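Local coordinates for coat protein (Sulfolobus turreted icosahedral virus, PDB 2BBD) that is the major capsid protein that builds the icosahedral shell of an archaeal virus, with a fold suggesting common ancestry with eukaryotic and bacterial viruses, at residues 228-239 / 290-301. Sequence-based numbering, arbitrary orientation.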
loop_
_atom_site.group_PDB
_atom_site.type_symbol
_atom_site.label_atom_id
_atom_site.label_comp_id
_atom_site.label_asym_id
_atom_site.label_seq_id
_atom_site.Cartn_x
_atom_site.Cartn_y
_atom_site.Cartn_z
ATOM N N THR A 228 -12.518 -1.826 17.551
ATOM C CA THR A 228 -12.629 -3.262 17.383
ATOM C C THR A 228 -13.994 -3.556 16.785
ATOM O O THR A 228 -14.681 -4.480 17.215
ATOM C CB THR A 228 -12.497 -4.003 18.734
ATOM O OG1 THR A 228 -13.329 -3.369 19.714
ATOM C CG2 THR A 228 -11.054 -3.994 19.213
ATOM N N ASP A 229 -14.383 -2.759 15.792
ATOM C CA ASP A 229 -15.681 -2.922 15.143
ATOM C C ASP A 229 -15.784 -4.117 14.205
ATOM O O ASP A 229 -16.848 -4.725 14.090
ATOM C CB ASP A 229 -16.070 -1.660 14.368
ATOM C CG ASP A 229 -16.362 -0.482 15.278
ATOM O OD1 ASP A 229 -16.719 -0.703 16.459
ATOM O OD2 ASP A 229 -16.250 0.667 14.809
ATOM N N PRO A 230 -14.693 -4.466 13.506
ATOM C CA PRO A 230 -14.842 -5.618 12.614
ATOM C C PRO A 230 -14.847 -6.930 13.386
ATOM O O PRO A 230 -14.024 -7.132 14.271
ATOM C CB PRO A 230 -13.650 -5.479 11.660
ATOM C CG PRO A 230 -12.613 -4.814 12.493
ATOM C CD PRO A 230 -13.390 -3.799 13.311
ATOM N N THR A 231 -15.786 -7.814 13.061
ATOM C CA THR A 231 -15.873 -9.101 13.747
ATOM C C THR A 231 -15.733 -10.304 12.820
ATOM O O THR A 231 -15.275 -11.368 13.237
ATOM C CB THR A 231 -17.203 -9.216 14.511
ATOM O OG1 THR A 231 -18.296 -9.041 13.600
ATOM C CG2 THR A 231 -17.279 -8.152 15.583
ATOM N N GLU A 232 -16.107 -10.127 11.556
ATOM C CA GLU A 232 -16.042 -11.215 10.589
ATOM C C GLU A 232 -15.722 -10.713 9.183
ATOM O O GLU A 232 -16.181 -9.641 8.782
ATOM C CB GLU A 232 -17.385 -11.952 10.560
ATOM C CG GLU A 232 -17.405 -13.234 9.739
ATOM C CD GLU A 232 -17.049 -14.464 10.564
ATOM O OE1 GLU A 232 -17.266 -14.441 11.798
ATOM O OE2 GLU A 232 -16.568 -15.462 9.980
ATOM N N TYR A 233 -14.944 -11.506 8.446
ATOM C CA TYR A 233 -14.559 -11.188 7.072
ATOM C C TYR A 233 -15.002 -12.343 6.187
ATOM O O TYR A 233 -14.854 -13.509 6.549
ATOM C CB TYR A 233 -13.042 -11.017 6.940
ATOM C CG TYR A 233 -12.574 -10.898 5.503
ATOM C CD1 TYR A 233 -12.468 -9.654 4.881
ATOM C CD2 TYR A 233 -12.258 -12.038 4.755
ATOM C CE1 TYR A 233 -12.055 -9.545 3.552
ATOM C CE2 TYR A 233 -11.847 -11.938 3.420
ATOM C CZ TYR A 233 -11.747 -10.691 2.832
ATOM O OH TYR A 233 -11.339 -10.583 1.525
ATOM N N GLU A 234 -15.516 -12.016 5.011
ATOM C CA GLU A 234 -16.005 -13.037 4.104
ATOM C C GLU A 234 -15.675 -12.724 2.644
ATOM O O GLU A 234 -15.942 -11.619 2.168
ATOM C CB GLU A 234 -17.519 -13.148 4.283
ATOM C CG GLU A 234 -18.182 -14.348 3.647
ATOM C CD GLU A 234 -19.696 -14.318 3.835
ATOM O OE1 GLU A 234 -20.155 -13.836 4.893
ATOM O OE2 GLU A 234 -20.421 -14.779 2.932
ATOM N N LEU A 235 -15.076 -13.693 1.954
ATOM C CA LEU A 235 -14.753 -13.558 0.535
ATOM C C LEU A 235 -15.680 -14.563 -0.135
ATOM O O LEU A 235 -15.536 -15.778 0.049
ATOM C CB LEU A 235 -13.294 -13.919 0.248
ATOM C CG LEU A 235 -12.914 -13.682 -1.218
ATOM C CD1 LEU A 235 -12.984 -12.181 -1.523
ATOM C CD2 LEU A 235 -11.515 -14.233 -1.507
ATOM N N LYS A 236 -16.629 -14.060 -0.913
ATOM C CA LYS A 236 -17.612 -14.930 -1.538
ATOM C C LYS A 236 -17.759 -14.813 -3.052
ATOM O O LYS A 236 -17.730 -13.713 -3.612
ATOM C CB LYS A 236 -18.968 -14.673 -0.867
ATOM C CG LYS A 236 -20.138 -15.493 -1.377
ATOM C CD LYS A 236 -21.421 -15.013 -0.701
ATOM C CE LYS A 236 -22.637 -15.826 -1.114
ATOM N NZ LYS A 236 -23.885 -15.311 -0.454
ATOM N N ILE A 237 -17.916 -15.964 -3.703
ATOM C CA ILE A 237 -18.113 -16.026 -5.147
ATOM C C ILE A 237 -19.617 -15.857 -5.324
ATOM O O ILE A 237 -20.393 -16.703 -4.881
ATOM C CB ILE A 237 -17.698 -17.410 -5.731
ATOM C CG1 ILE A 237 -16.264 -17.759 -5.318
ATOM C CG2 ILE A 237 -17.811 -17.398 -7.256
ATOM C CD1 ILE A 237 -15.226 -16.753 -5.749
ATOM N N VAL A 238 -20.029 -14.765 -5.958
ATOM C CA VAL A 238 -21.445 -14.491 -6.165
ATOM C C VAL A 238 -21.966 -14.975 -7.516
ATOM O O VAL A 238 -23.163 -15.227 -7.669
ATOM C CB VAL A 238 -21.735 -12.977 -6.044
ATOM C CG1 VAL A 238 -23.193 -12.688 -6.370
ATOM C CG2 VAL A 238 -21.415 -12.500 -4.636
ATOM N N ARG A 239 -21.075 -15.098 -8.498
ATOM C CA ARG A 239 -21.491 -15.537 -9.828
ATOM C C ARG A 239 -21.659 -17.046 -9.876
ATOM O O ARG A 239 -20.711 -17.800 -9.636
ATOM C CB ARG A 239 -20.485 -15.081 -10.888
ATOM C CG ARG A 239 -20.844 -15.525 -12.302
ATOM C CD ARG A 239 -20.088 -14.739 -13.376
ATOM N NE ARG A 239 -20.851 -13.596 -13.884
ATOM C CZ ARG A 239 -21.111 -12.488 -13.191
ATOM N NH1 ARG A 239 -20.668 -12.358 -11.947
ATOM N NH2 ARG A 239 -21.818 -11.508 -13.742
ATOM N N SER A 290 -16.800 -9.584 -14.351
ATOM C CA SER A 290 -16.873 -8.548 -13.335
ATOM C C SER A 290 -17.975 -8.884 -12.328
ATOM O O SER A 290 -18.862 -9.686 -12.615
ATOM C CB SER A 290 -17.154 -7.195 -13.990
ATOM O OG SER A 290 -18.420 -7.199 -14.623
ATOM N N ASP A 291 -17.900 -8.284 -11.144
ATOM C CA ASP A 291 -18.893 -8.505 -10.094
ATOM C C ASP A 291 -19.124 -9.976 -9.767
ATOM O O ASP A 291 -20.264 -10.406 -9.577
ATOM C CB ASP A 291 -20.213 -7.862 -10.506
ATOM C CG ASP A 291 -20.060 -6.398 -10.824
ATOM O OD1 ASP A 291 -21.008 -5.801 -11.374
ATOM O OD2 ASP A 291 -18.986 -5.841 -10.515
ATOM N N SER A 292 -18.049 -10.748 -9.687
ATOM C CA SER A 292 -18.173 -12.168 -9.398
ATOM C C SER A 292 -17.648 -12.552 -8.021
ATOM O O SER A 292 -18.038 -13.578 -7.465
ATOM C CB SER A 292 -17.452 -12.973 -10.476
ATOM O OG SER A 292 -18.035 -12.724 -11.743
ATOM N N ILE A 293 -16.755 -11.736 -7.475
ATOM C CA ILE A 293 -16.202 -12.007 -6.158
ATOM C C ILE A 293 -16.260 -10.730 -5.332
ATOM O O ILE A 293 -15.811 -9.671 -5.767
ATOM C CB ILE A 293 -14.749 -12.509 -6.246
ATOM C CG1 ILE A 293 -14.667 -13.687 -7.225
ATOM C CG2 ILE A 293 -14.277 -12.961 -4.870
ATOM C CD1 ILE A 293 -13.274 -14.306 -7.355
ATOM N N GLU A 294 -16.835 -10.845 -4.140
ATOM C CA GLU A 294 -16.994 -9.722 -3.227
ATOM C C GLU A 294 -16.339 -10.023 -1.890
ATOM O O GLU A 294 -16.111 -11.187 -1.548
ATOM C CB GLU A 294 -18.483 -9.480 -2.969
ATOM C CG GLU A 294 -19.210 -10.753 -2.510
ATOM C CD GLU A 294 -20.593 -10.510 -1.925
ATOM O OE1 GLU A 294 -21.283 -9.558 -2.355
ATOM O OE2 GLU A 294 -21.001 -11.292 -1.038
ATOM N N TYR A 295 -16.017 -8.974 -1.142
ATOM C CA TYR A 295 -15.488 -9.172 0.199
ATOM C C TYR A 295 -16.531 -8.494 1.090
ATOM O O TYR A 295 -17.055 -7.428 0.753
ATOM C CB TYR A 295 -14.069 -8.596 0.356
ATOM C CG TYR A 295 -13.933 -7.115 0.628
ATOM C CD1 TYR A 295 -13.979 -6.619 1.927
ATOM C CD2 TYR A 295 -13.677 -6.218 -0.412
ATOM C CE1 TYR A 295 -13.769 -5.266 2.188
ATOM C CE2 TYR A 295 -13.465 -4.870 -0.162
ATOM C CZ TYR A 295 -13.512 -4.400 1.136
ATOM O OH TYR A 295 -13.317 -3.060 1.381
ATOM N N ASP A 296 -16.870 -9.154 2.193
ATOM C CA ASP A 296 -17.893 -8.667 3.112
ATOM C C ASP A 296 -17.371 -8.541 4.533
ATOM O O ASP A 296 -16.451 -9.253 4.936
ATOM C CB ASP A 296 -19.081 -9.636 3.114
ATOM C CG ASP A 296 -19.497 -10.062 1.715
ATOM O OD1 ASP A 296 -19.862 -11.242 1.541
ATOM O OD2 ASP A 296 -19.469 -9.219 0.794
ATOM N N LEU A 297 -17.981 -7.644 5.295
ATOM C CA LEU A 297 -17.578 -7.446 6.675
ATOM C C LEU A 297 -18.757 -7.347 7.636
ATOM O O LEU A 297 -19.858 -6.949 7.261
ATOM C CB LEU A 297 -16.729 -6.180 6.811
ATOM C CG LEU A 297 -15.371 -6.096 6.105
ATOM C CD1 LEU A 297 -14.797 -4.692 6.323
ATOM C CD2 LEU A 297 -14.413 -7.166 6.642
ATOM N N ALA A 298 -18.506 -7.744 8.879
ATOM C CA ALA A 298 -19.492 -7.644 9.941
ATOM C C ALA A 298 -18.878 -6.588 10.837
ATOM O O ALA A 298 -17.769 -6.776 11.342
ATOM C CB ALA A 298 -19.624 -8.967 10.691
ATOM N N LEU A 299 -19.587 -5.480 11.031
ATOM C CA LEU A 299 -19.069 -4.391 11.854
ATOM C C LEU A 299 -19.941 -4.026 13.052
ATOM O O LEU A 299 -21.160 -3.986 12.945
ATOM C CB LEU A 299 -18.879 -3.136 10.991
ATOM C CG LEU A 299 -18.022 -3.254 9.731
ATOM C CD1 LEU A 299 -18.049 -1.930 8.979
ATOM C CD2 LEU A 299 -16.604 -3.632 10.102
ATOM N N GLN A 300 -19.291 -3.732 14.180
ATOM C CA GLN A 300 -19.969 -3.341 15.422
ATOM C C GLN A 300 -20.570 -1.939 15.318
ATOM O O GLN A 300 -21.460 -1.578 16.086
ATOM C CB GLN A 300 -18.978 -3.340 16.581
ATOM C CG GLN A 300 -18.339 -4.678 16.903
ATOM C CD GLN A 300 -19.261 -5.566 17.706
ATOM O OE1 GLN A 300 -19.957 -6.428 17.158
ATOM N NE2 GLN A 300 -19.288 -5.348 19.017
ATOM N N ASN A 301 -20.061 -1.143 14.385
ATOM C CA ASN A 301 -20.528 0.232 14.178
ATOM C C ASN A 301 -20.503 0.562 12.683
ATOM O O ASN A 301 -19.803 -0.093 11.907
ATOM C CB ASN A 301 -19.617 1.232 14.920
ATOM C CG ASN A 301 -19.804 1.206 16.449
ATOM O OD1 ASN A 301 -20.889 1.474 16.949
ATOM N ND2 ASN A 301 -18.733 0.893 17.184
HETATM O O HOH W 1 -20.240 -7.232 14.001
#
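Y233 meets L297 and Y295 across two antiparallel strands, 230-237 and 293-299, a worked example of how a two-faced sheet sorts its side chains. With CG swung away from its backbone N (chi1 171°), Y233 brings ring atom CD1 to CD2 of L297, 3.6 Å apart, the methyl lying at the ring edge. Y233 CE1 lies 3.9 Å from CD1 of Y295, whose side chain crosses at about a right angle, and the Y233 hydroxyl is bonded by Q214. P230 with L299 and L235 with I293 extend this apolar face, which ends in a tight contact of 3.4 Å between I237 CD1 and I293 CG1. The Y295 ring extends beyond Y233 to pack on V305, S307 and Y309 of strand 303-313.

Acids gather on the other face. The carboxylate planes of E234 and D296 are turned 80° to each other, and E294 OE2 lies 2.8 Å from D296 OD1, two acceptors so close that a shared proton is possible. E294 runs beside K236 in the same direction, while its OE1 bonds H201. Where strand 230-237 begins and 293-299 ends, D229 OD1 accepts N301 ND2 at 2.7 Å, from above the carboxylate plane; N220 holds OD2.

Main-chain bonds such as D296 N to E234 O, 2.6 Å, fix the register. These are the two central strands of a four-stranded antiparallel sheet, packed by its apolar face against strand 303-313 as in a beta sandwich, consistent with one jelly roll of the double jelly-roll major capsid proteins.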